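Local coordinates for beta-galactosidase (Trichoderma reesei, PDB 3OG2), which probably hydrolyses terminal non-reducing beta-D-galactose residues in beta-D-galactosides, as a glycoside hydrolase of family 35, at residues W330-S341 with Q927-Q938. Residues are numbered along the deposited sequence; the frame is centred on the assembly and turned at random.
Sequences WGNLGHPGGYTS and QYGKYVSNIGPQ. With NAG (2-acetamido-2-deoxy-beta-D-glucopyranose), chain C; NAG (2-acetamido-2-deoxy-beta-D-glucopyranose), chain B.
Thr-340 meets the edge strand 926-932 where the packing is tight: its OG1 accepts the backbone N-H of Lys-930 at 2.9 Å in a nearly straight bond (166°), while CG2 lies against Gly-929 CA. The extended Gln-938 carries OE1 to Ser-341 N (3.1 Å); OE1 also lies in the plane of the Tyr-339 ring at its CD2 edge, the amide turned 66° from the ring, and NE2 bonds to Glu-940 O. A water accepts from Thr-340 N and donates to OE1 and Lys-930 O. Pro-937, after a cis peptide, sets CD 3.4 Å from Tyr-339 CE1, over one ring face. At the other end Trp-330 CB stands over the centre of the Tyr-928 ring, a CH-pi contact, while chi1 of 68° lets the indole run on to Phe-50 O, hydrogen-bonded by NE1. Gly-331 N donates to Gln-927 O (2.8 Å). The Asn-332/Lys-930 side is looser, joined mainly through water: two waters link Asn-332 OD1 to Lys-930 NZ, which pairs with Asp-783, while Asn-332 ND2 bonds to Leu-840 O. Ser-933 O accepts from N2 of a glycan sugar. Since His-335 bonds by its backbone to galactose-binding Glu-122, this all-beta domain probably helps position the barrel loop beside the active site.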
# COMPACT_ATOMS: atom_id res chain seq x y z
N TRP A 330 2.21 -3.63 11.11
CA TRP A 330 2.60 -4.51 12.20
C TRP A 330 3.52 -3.79 13.15
O TRP A 330 4.11 -2.73 12.85
CB TRP A 330 3.24 -5.79 11.58
CG TRP A 330 4.56 -5.44 10.94
CD1 TRP A 330 4.78 -4.98 9.67
CD2 TRP A 330 5.84 -5.53 11.58
NE1 TRP A 330 6.12 -4.77 9.50
CE2 TRP A 330 6.80 -5.08 10.65
CE3 TRP A 330 6.27 -5.90 12.87
CZ2 TRP A 330 8.17 -5.02 10.94
CZ3 TRP A 330 7.63 -5.85 13.15
CH2 TRP A 330 8.53 -5.42 12.20
N GLY A 331 3.67 -4.35 14.36
CA GLY A 331 4.73 -3.87 15.27
C GLY A 331 4.64 -2.38 15.57
O GLY A 331 5.68 -1.73 15.66
N ASN A 332 3.45 -1.83 15.76
CA ASN A 332 3.25 -0.43 16.13
C ASN A 332 3.83 0.53 15.09
O ASN A 332 4.04 1.73 15.44
CB ASN A 332 3.86 -0.14 17.50
CG ASN A 332 3.25 -1.03 18.56
OD1 ASN A 332 2.02 -1.05 18.74
ND2 ASN A 332 4.13 -1.72 19.27
N LEU A 333 4.05 0.13 13.85
CA LEU A 333 4.73 1.11 12.94
C LEU A 333 3.77 2.19 12.50
O LEU A 333 4.26 3.19 11.96
CB LEU A 333 5.40 0.38 11.78
CG LEU A 333 4.51 -0.25 10.72
CD1 LEU A 333 4.11 0.75 9.62
CD2 LEU A 333 5.25 -1.41 10.02
N GLY A 334 2.45 2.03 12.62
CA GLY A 334 1.50 2.99 12.12
C GLY A 334 1.30 4.20 13.00
O GLY A 334 1.62 4.22 14.18
N HIS A 335 0.65 5.25 12.40
CA HIS A 335 0.29 6.43 13.21
C HIS A 335 -1.07 6.31 13.85
O HIS A 335 -1.84 5.39 13.50
CB HIS A 335 0.37 7.68 12.28
CG HIS A 335 -0.81 7.88 11.39
ND1 HIS A 335 -1.21 9.16 11.03
CD2 HIS A 335 -1.62 7.02 10.73
CE1 HIS A 335 -2.24 9.05 10.22
NE2 HIS A 335 -2.53 7.77 10.02
N PRO A 336 -1.44 7.22 14.75
CA PRO A 336 -2.73 7.13 15.42
C PRO A 336 -3.94 7.32 14.52
O PRO A 336 -5.03 6.93 14.93
CB PRO A 336 -2.72 8.30 16.42
CG PRO A 336 -1.23 8.47 16.70
CD PRO A 336 -0.60 8.26 15.35
N GLY A 337 -3.75 7.92 13.35
CA GLY A 337 -4.87 8.15 12.41
C GLY A 337 -5.29 6.93 11.62
O GLY A 337 -6.15 7.07 10.72
N GLY A 338 -4.66 5.79 11.90
CA GLY A 338 -5.01 4.52 11.30
C GLY A 338 -4.87 3.44 12.37
O GLY A 338 -4.48 3.70 13.50
N TYR A 339 -5.20 2.22 11.95
CA TYR A 339 -5.17 1.06 12.84
C TYR A 339 -4.23 0.03 12.24
O TYR A 339 -3.32 0.39 11.50
CB TYR A 339 -6.59 0.61 13.17
CG TYR A 339 -7.50 0.42 12.00
CD1 TYR A 339 -8.32 1.49 11.51
CD2 TYR A 339 -7.56 -0.83 11.34
CE1 TYR A 339 -9.15 1.27 10.41
CE2 TYR A 339 -8.40 -1.00 10.24
CZ TYR A 339 -9.18 0.05 9.79
OH TYR A 339 -10.01 -0.15 8.72
N THR A 340 -4.36 -1.26 12.60
CA THR A 340 -3.32 -2.20 12.17
C THR A 340 -3.32 -2.40 10.68
O THR A 340 -2.27 -2.40 10.03
CB THR A 340 -3.50 -3.57 12.84
OG1 THR A 340 -3.61 -3.37 14.24
CG2 THR A 340 -2.25 -4.39 12.56
N SER A 341 -4.48 -2.61 10.07
CA SER A 341 -4.47 -2.86 8.65
C SER A 341 -4.04 -1.65 7.84
O SER A 341 -4.45 -0.52 8.11
CB SER A 341 -5.93 -3.26 8.25
OG SER A 341 -5.98 -3.51 6.83
N GLN A 927 4.25 -8.39 16.57
CA GLN A 927 2.88 -7.87 16.91
C GLN A 927 2.16 -7.59 15.61
O GLN A 927 2.65 -6.89 14.75
CB GLN A 927 3.01 -6.65 17.80
CG GLN A 927 1.67 -6.29 18.47
CD GLN A 927 1.10 -5.07 17.78
OE1 GLN A 927 0.47 -5.18 16.72
NE2 GLN A 927 1.32 -3.90 18.36
N TYR A 928 1.02 -8.25 15.43
CA TYR A 928 0.25 -8.23 14.20
C TYR A 928 -1.18 -7.79 14.44
O TYR A 928 -2.09 -8.11 13.66
CB TYR A 928 0.34 -9.60 13.45
CG TYR A 928 1.20 -9.43 12.19
CD1 TYR A 928 0.66 -9.02 11.02
CD2 TYR A 928 2.58 -9.70 12.25
CE1 TYR A 928 1.48 -8.88 9.88
CE2 TYR A 928 3.43 -9.54 11.14
CZ TYR A 928 2.85 -9.13 9.95
OH TYR A 928 3.67 -8.97 8.86
N GLY A 929 -1.41 -7.04 15.52
CA GLY A 929 -2.78 -6.51 15.64
C GLY A 929 -2.97 -5.78 16.98
O GLY A 929 -2.53 -6.26 18.06
N LYS A 930 -3.62 -4.65 16.88
CA LYS A 930 -4.14 -3.94 18.01
C LYS A 930 -5.65 -3.91 17.78
O LYS A 930 -6.16 -3.35 16.85
CB LYS A 930 -3.55 -2.50 18.04
CG LYS A 930 -4.07 -1.71 19.24
CD LYS A 930 -3.20 -0.49 19.56
CE LYS A 930 -2.01 -0.83 20.44
NZ LYS A 930 -1.22 0.35 20.89
N TYR A 931 -6.34 -4.57 18.70
CA TYR A 931 -7.79 -4.72 18.65
C TYR A 931 -8.39 -3.87 19.75
O TYR A 931 -7.99 -3.98 20.90
CB TYR A 931 -8.14 -6.21 18.90
CG TYR A 931 -9.64 -6.44 18.90
CD1 TYR A 931 -10.33 -6.45 17.69
CD2 TYR A 931 -10.34 -6.63 20.08
CE1 TYR A 931 -11.71 -6.65 17.67
CE2 TYR A 931 -11.72 -6.85 20.12
CZ TYR A 931 -12.38 -6.86 18.89
OH TYR A 931 -13.74 -7.07 18.85
N VAL A 932 -9.40 -3.06 19.41
CA VAL A 932 -9.95 -2.15 20.38
C VAL A 932 -11.46 -2.36 20.33
O VAL A 932 -12.16 -1.90 19.43
CB VAL A 932 -9.57 -0.66 20.14
CG1 VAL A 932 -10.26 0.21 21.20
CG2 VAL A 932 -8.05 -0.49 20.18
N SER A 933 -11.96 -3.08 21.35
CA SER A 933 -13.30 -3.67 21.19
C SER A 933 -14.39 -2.61 21.16
O SER A 933 -15.46 -2.84 20.56
CB SER A 933 -13.56 -4.71 22.31
OG SER A 933 -13.97 -4.03 23.51
N ASN A 934 -14.14 -1.45 21.79
CA ASN A 934 -15.17 -0.41 21.89
C ASN A 934 -14.93 0.72 20.88
O ASN A 934 -15.66 1.70 20.93
CB ASN A 934 -15.22 0.17 23.32
CG ASN A 934 -13.89 0.81 23.72
OD1 ASN A 934 -12.83 0.31 23.42
ND2 ASN A 934 -13.96 1.97 24.41
N ILE A 935 -13.97 0.56 19.95
CA ILE A 935 -13.71 1.61 18.98
C ILE A 935 -13.68 1.03 17.56
O ILE A 935 -14.33 1.59 16.64
CB ILE A 935 -12.39 2.35 19.26
CG1 ILE A 935 -12.44 2.95 20.67
CG2 ILE A 935 -12.15 3.41 18.16
CD1 ILE A 935 -11.18 3.77 21.04
N GLY A 936 -12.99 -0.08 17.30
CA GLY A 936 -13.05 -0.69 15.98
C GLY A 936 -12.27 0.07 14.94
O GLY A 936 -11.53 1.02 15.25
N PRO A 937 -12.40 -0.27 13.65
CA PRO A 937 -13.38 -1.25 13.15
C PRO A 937 -12.80 -2.63 12.91
O PRO A 937 -13.53 -3.55 12.48
CB PRO A 937 -13.72 -0.65 11.77
CG PRO A 937 -12.38 -0.14 11.31
CD PRO A 937 -11.69 0.41 12.53
N GLN A 938 -11.48 -2.81 13.13
CA GLN A 938 -10.90 -4.10 12.69
C GLN A 938 -11.22 -5.29 13.58
O GLN A 938 -10.96 -5.22 14.79
CB GLN A 938 -9.38 -3.91 12.56
CG GLN A 938 -8.72 -5.15 11.90
CD GLN A 938 -7.30 -4.89 11.49
OE1 GLN A 938 -6.67 -3.86 11.86
NE2 GLN A 938 -6.74 -5.82 10.72
C1 NAG C . -17.84 -3.61 18.43
C2 NAG C . -17.06 -2.61 17.55
C3 NAG C . -17.25 -1.21 18.15
C4 NAG C . -18.74 -0.86 18.25
C5 NAG C . -19.50 -2.00 18.97
C6 NAG C . -21.01 -1.78 18.96
C7 NAG C . -14.98 -3.46 16.59
C8 NAG C . -13.63 -4.08 16.91
N2 NAG C . -15.64 -2.97 17.63
O3 NAG C . -16.55 -0.28 17.35
O4 NAG C . -18.87 0.29 19.07
O5 NAG C . -19.20 -3.25 18.38
O6 NAG C . -21.58 -2.74 19.87
O7 NAG C . -15.44 -3.48 15.46
C1 NAG B . -19.19 1.43 18.56
C2 NAG B . -19.61 2.40 19.67
C3 NAG B . -19.94 3.77 19.06
C4 NAG B . -18.74 4.28 18.25
C5 NAG B . -18.31 3.20 17.24
C6 NAG B . -17.11 3.59 16.37
C7 NAG B . -20.86 1.51 21.52
C8 NAG B . -22.13 0.80 21.91
N2 NAG B . -20.88 1.97 20.26
O3 NAG B . -20.17 4.67 20.14
O4 NAG B . -19.21 5.41 17.56
O5 NAG B . -18.05 1.98 17.91
O6 NAG B . -15.96 3.75 17.20
O7 NAG B . -19.77 1.10 21.97
O HOH W 1 0.76 -2.97 15.21
O HOH W 2 3.30 -4.15 20.67
O HOH W 3 0.18 0.93 18.15
O HOH W 4 1.07 -1.24 21.51
O HOH W 5 -6.77 -2.45 14.28